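PDB 1IPA: RNA 2'-o-ribose methyltransferase from Thermus thermophilus, which probably transfers a methyl group to the 2'-hydroxyl of a ribose in RNA, through a catalytic domain built around a deep trefoil knot. Local coordinates for residues H22-R27 with A100-R105; E38-A43 with V165-R170; A199-A204 with A251-E256. All blocks are in the same frame, centred on the assembly; numbering follows the deposited sequence.

Interaction 1: residues H22-R27 with A100-R105; sequences HRDSQR and ARMPER
Within the N-terminal eL30-like domain, helix 20-26 ends beside the exit of strand 96-101, and the side chain of M102 spans the junction. R27, the first residue to leave the helix, has positive phi, and its carbonyl turns toward the other segment. The bond that follows, from M102 N to R27 O, is 2.8 Å long and almost straight (171° at the hydrogen), although the donor stands 54° out of the carbonyl plane. M102 CB lies 3.4 Å from R27 O and also packs on R27 CB. CG is anti to the backbone N, and the chain runs straight on to SD before bending at chi3 (-86°), which swings CE against the last turn of the helix. There M102 CE rests 3.5 Å from R23 O and 3.6 Å from D24 OD1, with R23 CB a little farther off. A long, flexible, unbranched thioether suits such a reach along a helix end. The guanidinium of R23 is engaged by L17 O and by a salt bridge with D152, so R23 offers M102 its backbone and CB. At the solvent-facing edge, R27 runs extended from CG to NE and crosses R105 at about a right angle. R105 is poorly ordered and the approach is one of like charges: R105 NH2 stands over a face of the R27 guanidinium, 3.0 Å from R27 NE, donor against donor.

Interaction 2: residues E38-A43 with V165-R170; sequences ERALQA and VVFSLR
V165 O is held by two backbone N-H groups, those of S168 at 3.1 Å and of L169 at 3.0 Å from it. The S168 bond is the i to i+3 link of the 3-10 segment 165-167 in the SpoU methyltransferase domain; the L169 bond is alpha-type. This turn presents F167 to helix 34-42 of the eL30-like domain. No hydrogen bond crosses this contact between domains. With CG of F167 anti to its own carbonyl carbon, the ring is sandwiched between two aliphatic groups. V166 CG2 sits over the centre of one face; A40 CB lies over the other, offset toward the rim, in a CH-pi contact 4.0 Å from the F167 centroid and 24° off the normal. Alanine suits this position: its small methyl lets the ring approach the helix backbone, F167 CD1 lying 3.8 Å from A40 CA. I31 and I45 also touch both A40 and F167. At F167 an alanine would remove the ring and would probably lose the CH-pi contact with A40 and much of the packing against helix 34-42. Farther along, A43 CB lies 3.9 Å from F167 CB and 3.4 Å from F167 O.

Interaction 3: residues A199-A204 with A251-E256; sequences ALYWEA and ALLLYE
Residues 201-203 take helical phi/psi values without forming a regular helix, and they pass beside a turn of helix 246-261. The nearest CA pairs are Y201 with L253 at 7.0 Å and W202 with E256 at 6.9 Å, so the contact is made by side chains and two waters. The loop is closed on itself, for E203 N bonds to L200 O while the E203 carboxylate returns through OE2 to L200 N (164° at the hydrogen). Y201 makes the largest share of the contact, followed by E256. CG of Y201 occupies the crowded position between backbone N and carbonyl carbon (chi1 76°), sending the ring toward the helix. L253 CD2 packs 3.8 Å from Y201 CB, and E256 CB meets the ring edge 3.8 Å from Y201 CE1. Tyrosine suits the place: its body is apolar while its hydroxyl reaches, at 3.0 Å from Y201 OH, a water that donates to L252 O. The flat indole of W202 can lie on the tyrosine, CD1 over a face of that ring and Y201 CE2 over its own, while giving its N-H to water. E256 is long enough, bent at chi2, to bring E256 OE2 to the indole edge, 3.6 Å from W202 CD1, its carboxylate 88° to the ring plane. A second water, 2.8 Å from E256 OE2, donates to it and weakly accepts from W202 NE1. R259 and Q260 hold the same carboxylate. In the SpoU domain the contact joins this loop, which pairs with R234 and packs Y201 on strand 231-233, to helix 246-261, whose L253 lies on strand 210-214.

Interactions 1 and 2 interlock along the chain, their segments alternating, and their centres lie about 15 Å apart with nearest atoms about 6 Å from each other. They share neighbours: F29 touches A100 and P103 of the first and F167 of the second, while I45 touches P103, A40 and F167. Interaction 1 stays within the eL30-like part, whereas interaction 2 joins that part to the methyltransferase domain. Interaction 3 lies toward the far end of the methyltransferase domain, its centre about 27 Å from that of interaction 2 and about 38 Å from that of interaction 1, across the chain's centre. Helix 127-140 connects the last two, since L169 and L254 both touch A137.

Interaction 1: residues H22-R27 with A100-R105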
# COMPACT_ATOMS: atom_id res chain seq x y z
N HIS A 22 -16.88 -2.92 -9.56
CA HIS A 22 -17.27 -4.31 -9.48
C HIS A 22 -16.81 -4.99 -8.20
O HIS A 22 -17.50 -5.85 -7.67
CB HIS A 22 -16.75 -5.06 -10.70
CG HIS A 22 -17.30 -4.54 -11.99
ND1 HIS A 22 -16.58 -4.56 -13.17
CD2 HIS A 22 -18.50 -3.98 -12.29
CE1 HIS A 22 -17.31 -4.02 -14.13
NE2 HIS A 22 -18.47 -3.67 -13.63
N ARG A 23 -15.64 -4.60 -7.71
CA ARG A 23 -15.13 -5.18 -6.47
C ARG A 23 -15.98 -4.69 -5.31
O ARG A 23 -16.34 -5.45 -4.42
CB ARG A 23 -13.69 -4.75 -6.22
CG ARG A 23 -12.70 -5.20 -7.28
CD ARG A 23 -11.29 -4.98 -6.80
NE ARG A 23 -10.89 -3.57 -6.83
CZ ARG A 23 -10.39 -2.96 -7.90
NH1 ARG A 23 -10.23 -3.63 -9.03
NH2 ARG A 23 -10.01 -1.69 -7.83
N ASP A 24 -16.31 -3.40 -5.34
CA ASP A 24 -17.09 -2.81 -4.26
C ASP A 24 -18.52 -3.32 -4.16
O ASP A 24 -19.00 -3.60 -3.07
CB ASP A 24 -17.11 -1.28 -4.40
CG ASP A 24 -15.72 -0.67 -4.33
OD1 ASP A 24 -14.84 -1.26 -3.68
OD2 ASP A 24 -15.52 0.41 -4.93
N SER A 25 -19.19 -3.45 -5.30
CA SER A 25 -20.57 -3.90 -5.26
C SER A 25 -20.68 -5.36 -4.88
O SER A 25 -21.60 -5.75 -4.17
CB SER A 25 -21.26 -3.64 -6.60
OG SER A 25 -20.89 -4.61 -7.56
N GLN A 26 -19.73 -6.18 -5.33
CA GLN A 26 -19.76 -7.61 -5.01
C GLN A 26 -18.96 -7.97 -3.77
O GLN A 26 -18.98 -9.12 -3.34
CB GLN A 26 -19.23 -8.42 -6.18
CG GLN A 26 -20.08 -8.33 -7.42
CD GLN A 26 -19.40 -8.98 -8.60
OE1 GLN A 26 -18.31 -8.57 -9.01
NE2 GLN A 26 -20.04 -10.01 -9.16
N ARG A 27 -18.26 -7.00 -3.20
CA ARG A 27 -17.45 -7.24 -2.01
C ARG A 27 -16.46 -8.38 -2.20
O ARG A 27 -16.28 -9.21 -1.31
CB ARG A 27 -18.34 -7.51 -0.80
CG ARG A 27 -19.10 -6.28 -0.36
CD ARG A 27 -20.03 -6.58 0.78
NE ARG A 27 -20.90 -5.45 1.05
CZ ARG A 27 -21.84 -5.43 2.00
NH1 ARG A 27 -22.04 -6.49 2.78
NH2 ARG A 27 -22.58 -4.34 2.16
N ALA A 100 -11.04 -13.39 -3.05
CA ALA A 100 -11.21 -13.08 -1.65
C ALA A 100 -12.47 -12.28 -1.36
O ALA A 100 -13.00 -11.60 -2.24
CB ALA A 100 -9.99 -12.32 -1.14
N ARG A 101 -12.94 -12.37 -0.12
CA ARG A 101 -14.11 -11.64 0.34
C ARG A 101 -13.60 -10.32 0.90
O ARG A 101 -12.71 -10.30 1.74
CB ARG A 101 -14.79 -12.43 1.46
CG ARG A 101 -16.15 -13.00 1.14
CD ARG A 101 -17.27 -11.99 1.38
NE ARG A 101 -18.58 -12.63 1.27
CZ ARG A 101 -19.74 -12.03 1.50
NH1 ARG A 101 -19.77 -10.76 1.86
NH2 ARG A 101 -20.87 -12.71 1.39
N MET A 102 -14.16 -9.20 0.45
CA MET A 102 -13.73 -7.90 0.96
C MET A 102 -14.09 -7.84 2.46
O MET A 102 -15.26 -7.84 2.83
CB MET A 102 -14.43 -6.78 0.19
CG MET A 102 -13.78 -5.42 0.33
SD MET A 102 -14.62 -4.16 -0.64
CE MET A 102 -13.84 -4.38 -2.18
N PRO A 103 -13.07 -7.79 3.33
CA PRO A 103 -13.16 -7.73 4.79
C PRO A 103 -14.25 -6.85 5.40
O PRO A 103 -14.83 -5.99 4.74
CB PRO A 103 -11.77 -7.28 5.19
CG PRO A 103 -10.91 -7.96 4.18
CD PRO A 103 -11.67 -7.71 2.89
N GLU A 104 -14.50 -7.08 6.69
CA GLU A 104 -15.50 -6.33 7.45
C GLU A 104 -14.91 -4.99 7.88
O GLU A 104 -14.51 -4.82 9.04
CB GLU A 104 -15.93 -7.11 8.69
CG GLU A 104 -16.51 -8.49 8.42
CD GLU A 104 -17.04 -9.16 9.68
OE1 GLU A 104 -16.27 -9.27 10.66
OE2 GLU A 104 -18.22 -9.58 9.69
N ARG A 105 -14.85 -4.06 6.94
CA ARG A 105 -14.33 -2.72 7.17
C ARG A 105 -14.69 -2.19 8.56
O ARG A 105 -15.76 -1.60 8.77
CB ARG A 105 -14.88 -1.80 6.08
CG ARG A 105 -16.18 -2.33 5.48
CD ARG A 105 -16.63 -1.52 4.27
NE ARG A 105 -17.78 -2.13 3.61
CZ ARG A 105 -17.75 -3.31 2.99
NH1 ARG A 105 -16.63 -4.01 2.93
NH2 ARG A 105 -18.86 -3.78 2.42

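Interaction 2: residues E38-A43 with V165-R170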
# COMPACT_ATOMS: atom_id res chain seq x y z
N GLU A 38 -0.89 -15.38 1.14
CA GLU A 38 -0.58 -15.79 2.51
C GLU A 38 -0.78 -14.66 3.51
O GLU A 38 -1.42 -14.86 4.54
CB GLU A 38 0.85 -16.30 2.61
CG GLU A 38 1.14 -16.92 3.95
CD GLU A 38 2.56 -17.39 4.06
OE1 GLU A 38 3.46 -16.54 3.90
OE2 GLU A 38 2.77 -18.60 4.30
N ARG A 39 -0.23 -13.49 3.21
CA ARG A 39 -0.38 -12.34 4.10
C ARG A 39 -1.86 -12.03 4.30
O ARG A 39 -2.27 -11.59 5.38
CB ARG A 39 0.33 -11.12 3.53
CG ARG A 39 1.83 -11.28 3.41
CD ARG A 39 2.42 -10.17 2.54
NE ARG A 39 3.85 -10.35 2.30
CZ ARG A 39 4.78 -10.18 3.23
NH1 ARG A 39 4.43 -9.83 4.46
NH2 ARG A 39 6.06 -10.38 2.94
N ALA A 40 -2.67 -12.26 3.27
CA ALA A 40 -4.10 -12.00 3.37
C ALA A 40 -4.72 -12.96 4.37
O ALA A 40 -5.59 -12.58 5.15
CB ALA A 40 -4.76 -12.13 2.00
N LEU A 41 -4.27 -14.21 4.33
CA LEU A 41 -4.77 -15.23 5.24
C LEU A 41 -4.35 -14.87 6.66
O LEU A 41 -5.14 -14.98 7.60
CB LEU A 41 -4.21 -16.60 4.85
CG LEU A 41 -4.82 -17.14 3.56
CD1 LEU A 41 -4.14 -18.44 3.14
CD2 LEU A 41 -6.32 -17.35 3.78
N GLN A 42 -3.11 -14.42 6.80
CA GLN A 42 -2.58 -14.00 8.09
C GLN A 42 -3.32 -12.79 8.65
O GLN A 42 -3.29 -12.54 9.86
CB GLN A 42 -1.09 -13.68 7.96
CG GLN A 42 -0.21 -14.92 7.91
CD GLN A 42 1.23 -14.61 7.58
OE1 GLN A 42 1.84 -13.70 8.15
NE2 GLN A 42 1.80 -15.38 6.65
N ALA A 43 -4.00 -12.04 7.79
CA ALA A 43 -4.74 -10.85 8.23
C ALA A 43 -6.21 -11.13 8.51
O ALA A 43 -6.94 -10.23 8.91
CB ALA A 43 -4.61 -9.73 7.18
N VAL A 165 1.33 -5.97 1.88
CA VAL A 165 1.40 -5.22 3.13
C VAL A 165 0.13 -4.41 3.42
O VAL A 165 -0.13 -4.08 4.58
CB VAL A 165 2.66 -4.29 3.11
CG1 VAL A 165 2.48 -3.11 4.03
CG2 VAL A 165 3.89 -5.09 3.53
N VAL A 166 -0.65 -4.11 2.39
CA VAL A 166 -1.90 -3.36 2.56
C VAL A 166 -2.91 -4.04 3.47
O VAL A 166 -3.77 -3.38 4.05
CB VAL A 166 -2.63 -3.09 1.23
CG1 VAL A 166 -1.94 -2.01 0.48
CG2 VAL A 166 -2.69 -4.36 0.39
N PHE A 167 -2.81 -5.36 3.58
CA PHE A 167 -3.73 -6.14 4.41
C PHE A 167 -3.46 -5.98 5.90
O PHE A 167 -4.27 -6.42 6.72
CB PHE A 167 -3.63 -7.64 4.05
CG PHE A 167 -3.91 -7.93 2.60
CD1 PHE A 167 -3.04 -8.73 1.86
CD2 PHE A 167 -5.03 -7.40 1.97
CE1 PHE A 167 -3.28 -8.99 0.53
CE2 PHE A 167 -5.28 -7.66 0.62
CZ PHE A 167 -4.40 -8.45 -0.10
N SER A 168 -2.35 -5.35 6.26
CA SER A 168 -1.99 -5.19 7.66
C SER A 168 -1.55 -3.79 8.14
O SER A 168 -1.69 -3.47 9.31
CB SER A 168 -0.90 -6.22 8.01
OG SER A 168 0.19 -6.13 7.10
N LEU A 169 -1.01 -2.97 7.24
CA LEU A 169 -0.57 -1.63 7.62
C LEU A 169 -1.72 -0.63 7.70
O LEU A 169 -2.40 -0.37 6.71
CB LEU A 169 0.46 -1.10 6.62
CG LEU A 169 1.06 0.26 7.00
CD1 LEU A 169 1.72 0.15 8.37
CD2 LEU A 169 2.08 0.70 5.95
N ARG A 170 -1.93 -0.06 8.89
CA ARG A 170 -3.00 0.92 9.07
C ARG A 170 -2.85 2.05 8.06
O ARG A 170 -1.96 2.90 8.16
CB ARG A 170 -2.98 1.48 10.49
CG ARG A 170 -4.10 2.47 10.72
CD ARG A 170 -3.99 3.23 12.04
NE ARG A 170 -4.34 2.43 13.21
CZ ARG A 170 -3.48 1.65 13.86
NH1 ARG A 170 -2.22 1.57 13.47
NH2 ARG A 170 -3.89 0.96 14.92

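Interaction 3: residues A199-A204 with A251-E256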
# COMPACT_ATOMS: atom_id res chain seq x y z
N ALA A 199 17.03 23.19 6.05
CA ALA A 199 17.51 22.07 6.84
C ALA A 199 17.42 20.75 6.08
O ALA A 199 16.45 20.48 5.39
CB ALA A 199 16.73 21.98 8.15
N LEU A 200 18.47 19.95 6.21
CA LEU A 200 18.53 18.64 5.59
C LEU A 200 17.69 17.75 6.49
O LEU A 200 17.57 18.00 7.69
CB LEU A 200 19.97 18.14 5.55
CG LEU A 200 20.85 18.71 4.43
CD1 LEU A 200 22.29 18.24 4.61
CD2 LEU A 200 20.30 18.26 3.09
N TYR A 201 17.10 16.70 5.91
CA TYR A 201 16.24 15.82 6.69
C TYR A 201 16.95 15.14 7.86
O TYR A 201 16.31 14.81 8.86
CB TYR A 201 15.56 14.79 5.77
CG TYR A 201 16.41 13.64 5.27
CD1 TYR A 201 16.29 12.37 5.83
CD2 TYR A 201 17.31 13.81 4.21
CE1 TYR A 201 17.04 11.30 5.35
CE2 TYR A 201 18.07 12.74 3.73
CZ TYR A 201 17.92 11.48 4.30
OH TYR A 201 18.63 10.41 3.83
N TRP A 202 18.26 14.94 7.75
CA TRP A 202 19.03 14.30 8.83
C TRP A 202 19.09 15.14 10.09
O TRP A 202 19.36 14.63 11.16
CB TRP A 202 20.48 14.05 8.42
CG TRP A 202 20.66 13.11 7.31
CD1 TRP A 202 20.36 11.77 7.31
CD2 TRP A 202 21.20 13.40 6.03
NE1 TRP A 202 20.69 11.22 6.10
CE2 TRP A 202 21.20 12.20 5.29
CE3 TRP A 202 21.68 14.57 5.42
CZ2 TRP A 202 21.68 12.13 3.98
CZ3 TRP A 202 22.15 14.49 4.12
CH2 TRP A 202 22.15 13.28 3.41
N GLU A 203 18.85 16.44 9.94
CA GLU A 203 18.92 17.36 11.07
C GLU A 203 17.64 17.49 11.87
O GLU A 203 17.66 18.01 12.99
CB GLU A 203 19.35 18.74 10.57
CG GLU A 203 20.62 18.70 9.75
CD GLU A 203 21.07 20.06 9.32
OE1 GLU A 203 21.45 20.85 10.21
OE2 GLU A 203 21.05 20.34 8.10
N ALA A 204 16.54 17.01 11.31
CA ALA A 204 15.27 17.07 12.03
C ALA A 204 15.31 16.05 13.15
O ALA A 204 16.07 15.09 13.09
CB ALA A 204 14.13 16.77 11.09
N ALA A 251 10.87 6.06 2.19
CA ALA A 251 11.79 5.13 2.83
C ALA A 251 12.93 5.89 3.50
O ALA A 251 13.28 5.61 4.65
CB ALA A 251 12.35 4.16 1.81
N LEU A 252 13.49 6.85 2.77
CA LEU A 252 14.59 7.65 3.29
C LEU A 252 14.23 8.32 4.62
O LEU A 252 14.90 8.13 5.62
CB LEU A 252 15.00 8.71 2.26
CG LEU A 252 15.66 8.13 1.00
CD1 LEU A 252 15.84 9.22 -0.06
CD2 LEU A 252 17.01 7.53 1.39
N LEU A 253 13.16 9.10 4.61
CA LEU A 253 12.70 9.80 5.80
C LEU A 253 12.35 8.84 6.93
O LEU A 253 12.74 9.07 8.07
CB LEU A 253 11.46 10.63 5.45
CG LEU A 253 11.68 11.63 4.32
CD1 LEU A 253 10.35 12.02 3.72
CD2 LEU A 253 12.45 12.84 4.83
N LEU A 254 11.64 7.77 6.62
CA LEU A 254 11.24 6.81 7.64
C LEU A 254 12.41 5.98 8.20
O LEU A 254 12.42 5.66 9.40
CB LEU A 254 10.13 5.90 7.10
CG LEU A 254 8.87 6.69 6.69
CD1 LEU A 254 7.78 5.74 6.24
CD2 LEU A 254 8.38 7.53 7.87
N TYR A 255 13.39 5.64 7.36
CA TYR A 255 14.54 4.90 7.86
C TYR A 255 15.43 5.78 8.72
O TYR A 255 16.10 5.29 9.61
CB TYR A 255 15.35 4.28 6.71
CG TYR A 255 14.91 2.87 6.43
CD1 TYR A 255 13.80 2.62 5.61
CD2 TYR A 255 15.55 1.79 7.04
CE1 TYR A 255 13.33 1.32 5.42
CE2 TYR A 255 15.09 0.49 6.85
CZ TYR A 255 13.98 0.27 6.04
OH TYR A 255 13.52 -1.01 5.86
N GLU A 256 15.44 7.08 8.45
CA GLU A 256 16.22 8.01 9.24
C GLU A 256 15.57 8.14 10.61
O GLU A 256 16.24 8.40 11.61
CB GLU A 256 16.28 9.39 8.56
CG GLU A 256 16.71 10.54 9.50
CD GLU A 256 18.12 10.37 10.09
OE1 GLU A 256 18.48 11.16 11.01
OE2 GLU A 256 18.87 9.48 9.65
O HOH W 1 17.76 7.78 4.93
O HOH W 2 19.61 8.69 7.12